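Cocosin 1 acidic chain (Cocos nucifera, PDB 5WPW) serves as a seed storage protein of the 11S globulin family, a nutrient reservoir assembled as hexamers, and is a potential food allergen of coconut. Local coordinates at residues A[396-399]-A[400-404]; A[148-151]-A[152-156]; A[198-201]-A[202-205]. The protein carries 2 engineered substitutions. All blocks are in the same frame, centred on the assembly; numbering follows the deposited sequence.

Contact 1: A[396-399]-A[400-404]; sequences SRDE and ARRVK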
loop_
_atom_site.group_PDB
_atom_site.type_symbol
_atom_site.label_atom_id
_atom_site.label_comp_id
_atom_site.label_asym_id
_atom_site.label_seq_id
_atom_site.Cartn_x
_atom_site.Cartn_y
_atom_site.Cartn_z
ATOM N N SER A 396 -5.789 25.392 41.173
ATOM C CA SER A 396 -6.438 24.479 42.093
ATOM C C SER A 396 -7.059 23.330 41.315
ATOM O O SER A 396 -7.289 23.429 40.113
ATOM C CB SER A 396 -7.521 25.211 42.887
ATOM O OG SER A 396 -8.661 25.427 42.063
ATOM N N ARG A 397 -7.364 22.237 42.023
ATOM C CA ARG A 397 -8.122 21.154 41.401
ATOM C C ARG A 397 -9.456 21.650 40.836
ATOM O O ARG A 397 -9.850 21.255 39.731
ATOM C CB ARG A 397 -8.327 20.014 42.408
ATOM C CG ARG A 397 -9.064 18.805 41.877
ATOM C CD ARG A 397 -8.995 17.633 42.844
ATOM N NE ARG A 397 -7.726 16.920 42.775
ATOM C CZ ARG A 397 -6.684 17.177 43.559
ATOM N NH1 ARG A 397 -5.562 16.469 43.436
ATOM N NH2 ARG A 397 -6.767 18.136 44.476
ATOM N N ASP A 398 -10.163 22.528 41.566
ATOM C CA ASP A 398 -11.423 23.069 41.057
ATOM C C ASP A 398 -11.211 23.853 39.764
ATOM O O ASP A 398 -11.950 23.677 38.791
ATOM C CB ASP A 398 -12.094 23.961 42.113
ATOM C CG ASP A 398 -13.451 24.517 41.647
ATOM O OD1 ASP A 398 -14.382 23.720 41.410
ATOM O OD2 ASP A 398 -13.589 25.753 41.520
ATOM N N GLU A 399 -10.234 24.761 39.758
ATOM C CA GLU A 399 -9.931 25.536 38.564
ATOM C C GLU A 399 -9.542 24.611 37.406
ATOM O O GLU A 399 -10.040 24.757 36.282
ATOM C CB GLU A 399 -8.801 26.532 38.865
ATOM C CG GLU A 399 -9.116 27.630 39.913
ATOM C CD GLU A 399 -7.948 28.612 40.136
ATOM O OE1 GLU A 399 -6.849 28.174 40.550
ATOM O OE2 GLU A 399 -8.128 29.829 39.900
ATOM N N ALA A 400 -8.668 23.635 37.678
ATOM C CA ALA A 400 -8.311 22.622 36.678
ATOM C C ALA A 400 -9.549 21.949 36.092
ATOM O O ALA A 400 -9.696 21.848 34.865
ATOM C CB ALA A 400 -7.387 21.572 37.299
ATOM N N ARG A 401 -10.466 21.491 36.955
ATOM C CA ARG A 401 -11.654 20.813 36.442
ATOM C C ARG A 401 -12.570 21.766 35.686
ATOM O O ARG A 401 -13.310 21.332 34.794
ATOM C CB ARG A 401 -12.415 20.127 37.577
ATOM C CG ARG A 401 -11.833 18.774 37.958
ATOM C CD ARG A 401 -12.543 18.156 39.167
ATOM N NE ARG A 401 -13.818 17.520 38.821
ATOM C CZ ARG A 401 -13.930 16.374 38.150
ATOM N NH1 ARG A 401 -15.127 15.874 37.889
ATOM N NH2 ARG A 401 -12.847 15.723 37.741
ATOM N N ARG A 402 -12.551 23.055 36.020
ATOM C CA ARG A 402 -13.364 23.995 35.254
ATOM C C ARG A 402 -12.765 24.221 33.873
ATOM O O ARG A 402 -13.491 24.298 32.876
ATOM C CB ARG A 402 -13.500 25.316 36.006
ATOM C CG ARG A 402 -14.669 25.337 36.980
ATOM C CD ARG A 402 -14.299 26.035 38.275
ATOM N NE ARG A 402 -14.079 27.465 38.100
ATOM C CZ ARG A 402 -13.298 28.195 38.890
ATOM N NH1 ARG A 402 -12.665 27.623 39.918
ATOM N NH2 ARG A 402 -13.143 29.491 38.658
ATOM N N VAL A 403 -11.440 24.322 33.796
ATOM C CA VAL A 403 -10.786 24.465 32.500
ATOM C C VAL A 403 -11.047 23.231 31.643
ATOM O O VAL A 403 -11.262 23.328 30.426
ATOM C CB VAL A 403 -9.283 24.723 32.699
ATOM C CG1 VAL A 403 -8.488 24.347 31.457
ATOM C CG2 VAL A 403 -9.030 26.169 33.090
ATOM N N LYS A 404 -11.083 22.057 32.274
ATOM C CA LYS A 404 -11.140 20.787 31.566
ATOM C C LYS A 404 -12.563 20.358 31.211
ATOM O O LYS A 404 -12.800 19.838 30.112
ATOM C CB LYS A 404 -10.436 19.726 32.416
ATOM C CG LYS A 404 -10.569 18.311 31.965
ATOM C CD LYS A 404 -9.429 17.499 32.581
ATOM C CE LYS A 404 -9.629 16.020 32.367
ATOM N NZ LYS A 404 -8.513 15.260 32.988
#
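Ala400 packs tightly against the backbone of Ser396, with its CB 3.4 Å from Ser396 O and its own N bonded to the same oxygen at 2.8 Å. On this closed side Ala400 also touches Met390 of helix 386-393. Val403, one turn on, touches Leu381 and Leu395 and packs on Leu202 of a second subunit. Where helix 397-405 begins, Ser396 and Glu399 form a capping box: Glu399 N gives a nearly straight bond to Ser396 OG (2.9 Å), and Ser396 N answers to Glu399 OE1 (3.0 Å), which receives it on its anti lone pair. Asp398 lies on the exposed side; Arg402 is only partly exposed. With CG of Asp398 trans to its backbone N (chi1 -178°), the carboxylate stands out from the helix, and Arg402, bent at chi2 and chi3, runs back along it so that NH1 meets OD2 at 2.6 Å in a salt bridge. The bond is bent, 130° at the hydrogen, and NH1 comes in from 40° above the carboxylate plane, while NH2 bonds to Asn195 of the second subunit. NH1 also passes the aliphatic part of Glu399, 3.5 Å from its CG. Arg397 is exposed, and its NH1 forms a salt bridge with Glu387.

Contact 2: A[148-151]-A[152-156]; sequences QLDR and SHRQF
Asp150 divides its carboxylate between two residues that follow it in the chain: OD1 takes Arg154 NH1 in a salt bridge of 2.7 Å, while OD2 accepts the hydroxyl of Ser152 at 2.8 Å. The two approaches differ. NH1 arrives on the syn side of OD1, and OD1 lies practically in the guanidinium plane, so the arginine uses its edge; Ser152 OG reaches OD2 from 37° above the carboxylate plane. Between Asp150 and Ser152 the chain makes an inverse gamma turn centred on Arg151, closed by a weak bond from Ser152 N to Asp150 O (2.9 Å), which helps bring Ser152 back beside Asp150. Within it, Asp150 CG sits between its backbone N and carbonyl carbon (chi1 43°), which swings the carboxylate back over the following residues. Arg154 bends at chi2 and chi3 to bring its head across the aspartate, and its CD passes 3.4 Å from Asp150 OD1.

Leu149 supplies the apolar side. Its CD1 lies over one face of the Arg154 guanidinium, offset toward the rim, and the same methyl meets the edge of the Phe156 ring, 4.2 Å from CZ. The turn thus leads the loop after strand 134-140 into strand 155-157 of the N-terminal cupin domain, where Phe156 pairs through its backbone with Met56.

Most of this cluster is buried, against a third subunit. Asp150 OD2 also forms a salt bridge with Arg4 of that subunit, and Arg154 reaches its Cys3 O through NH1 and its Asp325 through NH2. Arg4 and Asp325 of the third subunit thus extend the Asp150-Arg154 pair into a chain of alternating charges; this would probably stabilise the ionised form of Asp150 and hold the Arg154 head against rotation.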
loop_
_atom_site.group_PDB
_atom_site.type_symbol
_atom_site.label_atom_id
_atom_site.label_comp_id
_atom_site.label_asym_id
_atom_site.label_seq_id
_atom_site.Cartn_x
_atom_site.Cartn_y
_atom_site.Cartn_z
ATOM N N GLN A 148 7.584 19.561 -10.435
ATOM C CA GLN A 148 9.035 19.495 -10.475
ATOM C C GLN A 148 9.663 20.725 -11.129
ATOM O O GLN A 148 10.876 20.741 -11.333
ATOM C CB GLN A 148 9.488 18.219 -11.190
ATOM C CG GLN A 148 8.834 16.929 -10.669
ATOM C CD GLN A 148 9.527 15.668 -11.187
ATOM O OE1 GLN A 148 10.667 15.722 -11.626
ATOM N NE2 GLN A 148 8.834 14.534 -11.125
ATOM N N LEU A 149 8.870 21.753 -11.454
ATOM C CA LEU A 149 9.427 23.038 -11.880
ATOM C C LEU A 149 9.725 23.926 -10.680
ATOM O O LEU A 149 9.984 23.420 -9.582
ATOM C CB LEU A 149 8.483 23.741 -12.853
ATOM C CG LEU A 149 8.093 22.960 -14.100
ATOM C CD1 LEU A 149 7.059 23.701 -14.914
ATOM C CD2 LEU A 149 9.333 22.632 -14.953
ATOM N N ASP A 150 9.702 25.243 -10.865
ATOM C CA ASP A 150 9.932 26.155 -9.752
ATOM C C ASP A 150 8.676 26.270 -8.884
ATOM O O ASP A 150 7.574 25.879 -9.280
ATOM C CB ASP A 150 10.358 27.535 -10.268
ATOM C CG ASP A 150 9.539 27.982 -11.472
ATOM O OD1 ASP A 150 9.501 27.246 -12.478
ATOM O OD2 ASP A 150 8.927 29.062 -11.413
ATOM N N ARG A 151 8.852 26.839 -7.689
ATOM C CA ARG A 151 7.762 27.042 -6.733
ATOM C C ARG A 151 6.950 28.291 -7.096
ATOM O O ARG A 151 6.850 29.253 -6.342
ATOM C CB ARG A 151 8.311 27.159 -5.314
ATOM C CG ARG A 151 8.513 25.859 -4.554
ATOM C CD ARG A 151 8.264 26.059 -3.023
ATOM N NE ARG A 151 8.684 27.387 -2.560
ATOM C CZ ARG A 151 8.183 28.034 -1.503
ATOM N NH1 ARG A 151 7.227 27.488 -0.761
ATOM N NH2 ARG A 151 8.645 29.239 -1.187
ATOM N N SER A 152 6.390 28.279 -8.298
ATOM C CA SER A 152 5.470 29.329 -8.718
ATOM C C SER A 152 4.450 28.689 -9.637
ATOM O O SER A 152 4.676 27.592 -10.153
ATOM C CB SER A 152 6.198 30.486 -9.415
ATOM O OG SER A 152 6.427 30.208 -10.791
ATOM N N HIS A 153 3.324 29.376 -9.830
ATOM C CA HIS A 153 2.262 28.890 -10.706
ATOM C C HIS A 153 2.634 29.115 -12.170
ATOM O O HIS A 153 2.635 30.254 -12.645
ATOM C CB HIS A 153 0.943 29.593 -10.415
ATOM C CG HIS A 153 -0.167 29.128 -11.301
ATOM N ND1 HIS A 153 -1.223 29.932 -11.669
ATOM C CD2 HIS A 153 -0.372 27.936 -11.908
ATOM C CE1 HIS A 153 -2.046 29.249 -12.445
ATOM N NE2 HIS A 153 -1.546 28.038 -12.615
ATOM N N ARG A 154 2.929 28.038 -12.895
ATOM C CA ARG A 154 3.150 28.097 -14.336
ATOM C C ARG A 154 1.901 27.541 -15.011
ATOM O O ARG A 154 1.591 26.347 -14.877
ATOM C CB ARG A 154 4.394 27.305 -14.761
ATOM C CG ARG A 154 5.593 27.321 -13.789
ATOM C CD ARG A 154 6.701 28.317 -14.177
ATOM N NE ARG A 154 7.119 28.209 -15.580
ATOM C CZ ARG A 154 8.321 27.828 -16.007
ATOM N NH1 ARG A 154 9.281 27.501 -15.154
ATOM N NH2 ARG A 154 8.571 27.791 -17.312
ATOM N N GLN A 155 1.198 28.399 -15.750
ATOM C CA GLN A 155 0.021 28.021 -16.519
ATOM C C GLN A 155 0.358 27.952 -18.005
ATOM O O GLN A 155 0.940 28.890 -18.555
ATOM C CB GLN A 155 -1.123 29.017 -16.293
ATOM C CG GLN A 155 -2.499 28.438 -16.548
ATOM C CD GLN A 155 -3.496 29.472 -17.040
ATOM O OE1 GLN A 155 -3.118 30.572 -17.445
ATOM N NE2 GLN A 155 -4.772 29.126 -17.012
ATOM N N PHE A 156 -0.026 26.844 -18.639
ATOM C CA PHE A 156 0.248 26.553 -20.042
ATOM C C PHE A 156 -1.082 26.573 -20.775
ATOM O O PHE A 156 -1.875 25.640 -20.641
ATOM C CB PHE A 156 0.926 25.191 -20.211
ATOM C CG PHE A 156 2.283 25.072 -19.535
ATOM C CD1 PHE A 156 2.390 25.013 -18.159
ATOM C CD2 PHE A 156 3.449 24.999 -20.296
ATOM C CE1 PHE A 156 3.654 24.884 -17.549
ATOM C CE2 PHE A 156 4.693 24.866 -19.706
ATOM C CZ PHE A 156 4.802 24.813 -18.332
#

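Contact 3: A[198-201]-A[202-205]; sequences LARK and LQCR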
loop_
_atom_site.group_PDB
_atom_site.type_symbol
_atom_site.label_atom_id
_atom_site.label_comp_id
_atom_site.label_asym_id
_atom_site.label_seq_id
_atom_site.Cartn_x
_atom_site.Cartn_y
_atom_site.Cartn_z
ATOM N N LEU A 198 -4.896 27.066 -41.350
ATOM C CA LEU A 198 -5.507 26.564 -40.129
ATOM C C LEU A 198 -4.494 26.473 -38.990
ATOM O O LEU A 198 -4.801 26.853 -37.852
ATOM C CB LEU A 198 -6.145 25.207 -40.401
ATOM C CG LEU A 198 -7.030 24.651 -39.303
ATOM C CD1 LEU A 198 -8.064 25.683 -38.889
ATOM C CD2 LEU A 198 -7.683 23.356 -39.778
ATOM N N ALA A 199 -3.286 25.975 -39.268
ATOM C CA ALA A 199 -2.271 25.909 -38.221
ATOM C C ALA A 199 -1.944 27.296 -37.680
ATOM O O ALA A 199 -1.727 27.448 -36.472
ATOM C CB ALA A 199 -1.013 25.210 -38.744
ATOM N N ARG A 200 -1.948 28.325 -38.539
ATOM C CA ARG A 200 -1.747 29.690 -38.053
ATOM C C ARG A 200 -2.860 30.125 -37.119
ATOM O O ARG A 200 -2.604 30.843 -36.144
ATOM C CB ARG A 200 -1.658 30.693 -39.209
ATOM C CG ARG A 200 -0.338 30.785 -39.919
ATOM C CD ARG A 200 0.868 30.770 -38.980
ATOM N NE ARG A 200 0.895 31.723 -37.865
ATOM C CZ ARG A 200 1.980 31.907 -37.111
ATOM N NH1 ARG A 200 3.069 31.197 -37.352
ATOM N NH2 ARG A 200 1.981 32.749 -36.093
ATOM N N LYS A 201 -4.106 29.759 -37.439
ATOM C CA LYS A 201 -5.220 30.151 -36.582
ATOM C C LYS A 201 -5.153 29.457 -35.221
ATOM O O LYS A 201 -5.592 30.023 -34.212
ATOM C CB LYS A 201 -6.563 29.866 -37.264
ATOM C CG LYS A 201 -6.790 30.668 -38.568
ATOM C CD LYS A 201 -8.045 30.211 -39.342
ATOM C CE LYS A 201 -9.349 30.692 -38.690
ATOM N NZ LYS A 201 -9.507 32.179 -38.665
ATOM N N LEU A 202 -4.609 28.246 -35.164
ATOM C CA LEU A 202 -4.460 27.596 -33.867
ATOM C C LEU A 202 -3.520 28.373 -32.961
ATOM O O LEU A 202 -3.686 28.348 -31.738
ATOM C CB LEU A 202 -3.970 26.163 -34.041
ATOM C CG LEU A 202 -5.068 25.221 -34.518
ATOM C CD1 LEU A 202 -4.454 23.906 -34.909
ATOM C CD2 LEU A 202 -6.157 25.025 -33.459
ATOM N N GLN A 203 -2.551 29.089 -33.536
ATOM C CA GLN A 203 -1.587 29.849 -32.755
ATOM C C GLN A 203 -2.161 31.136 -32.169
ATOM O O GLN A 203 -1.480 31.779 -31.361
ATOM C CB GLN A 203 -0.354 30.141 -33.611
ATOM C CG GLN A 203 0.500 28.897 -33.819
ATOM C CD GLN A 203 1.664 29.106 -34.757
ATOM O OE1 GLN A 203 1.483 29.486 -35.905
ATOM N NE2 GLN A 203 2.862 28.826 -34.284
ATOM N N CYS A 204 -3.389 31.510 -32.543
ATOM C CA CYS A 204 -4.166 32.547 -31.849
ATOM C C CYS A 204 -3.411 33.876 -31.776
ATOM O O CYS A 204 -3.431 34.562 -30.752
ATOM C CB CYS A 204 -4.574 32.081 -30.442
ATOM S SG CYS A 204 -5.810 30.756 -30.400
ATOM N N ARG A 205 -2.770 34.252 -32.887
ATOM C CA ARG A 205 -1.835 35.377 -32.896
ATOM C C ARG A 205 -2.441 36.656 -32.332
ATOM O O ARG A 205 -1.874 37.280 -31.430
ATOM C CB ARG A 205 -1.362 35.639 -34.313
ATOM C CG ARG A 205 -0.407 34.636 -34.838
ATOM C CD ARG A 205 0.195 35.197 -36.107
ATOM N NE ARG A 205 1.172 36.254 -35.861
ATOM C CZ ARG A 205 1.545 37.140 -36.779
ATOM N NH1 ARG A 205 1.034 37.079 -38.000
ATOM N NH2 ARG A 205 2.437 38.077 -36.486
#
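The Arg200 guanidinium has the side-chain amide of Gln203 over one face, with Gln203 CD 3.6 Å above the plane and over its centre, and Arg205 at its edge, where Arg205 CD comes 3.0 Å from Arg200 NH2. Guanidinium and amide are turned well out of parallel, 59° apart. All this happens at the C-terminal end of helix 196-202, which with helix 185-192 makes a helical extension beyond the N-terminal cupin barrel, as in other 11S globulins. Because Gln203 OE1 stands over the face, the N-H bonds of Arg200 are poorly directed at it, and its very close approach to the guanidinium is doubtful in the model. Thr185 OG1 bonds to Arg200 NH1 and, weakly, to Gln203 OE1, while Gln203 NE2 bonds to Leu180 O. At the edge, two like charges come near each other, Arg200 NH2 and Arg205 NE being 3.6 Å apart, with the two guanidinium planes almost perpendicular.

Leu202 occupies the buried flank of the helix. Its N bonds to Leu198 O at 3.0 Å, its CB rests 3.5 Å from Ala199 O, and its side chain meets Phe192 and Leu180, as well as Tyr393 of a third subunit. Lys201, on the more exposed flank, packs on Glu399 of that same subunit. Toward the end of the helix the bonds weaken: Gln203 N makes weak bonds to both Ala199 O and Arg200 O, and Cys204 turns to a positive phi of 56°, into the left-handed helical region. Cys204 N bonds to Lys201 O at 3.1 Å, its donor standing well above the plane of the Lys201 carbonyl group.

Along the chain contact 2 comes first, then contact 3, then contact 1. Contacts 2 and 3 belong to the N-terminal half, their centres 25 Å apart, one leading into strand 155-157 on the flank of the barrel and the other ending helix 196-202. Contact 1 starts helix 397-405 of the C-terminal half, 73 Å between centres from contact 3 and on the opposite side of the chain's centre. The two far ends nevertheless meet between subunits: contact 1 packs on Leu198, Lys201 and Leu202 of a second subunit, and contact 3 on Glu399 and Tyr393 of a third, consistent with head-to-tail cupin trimers. Contact 2 joins that third subunit too, by salt bridges.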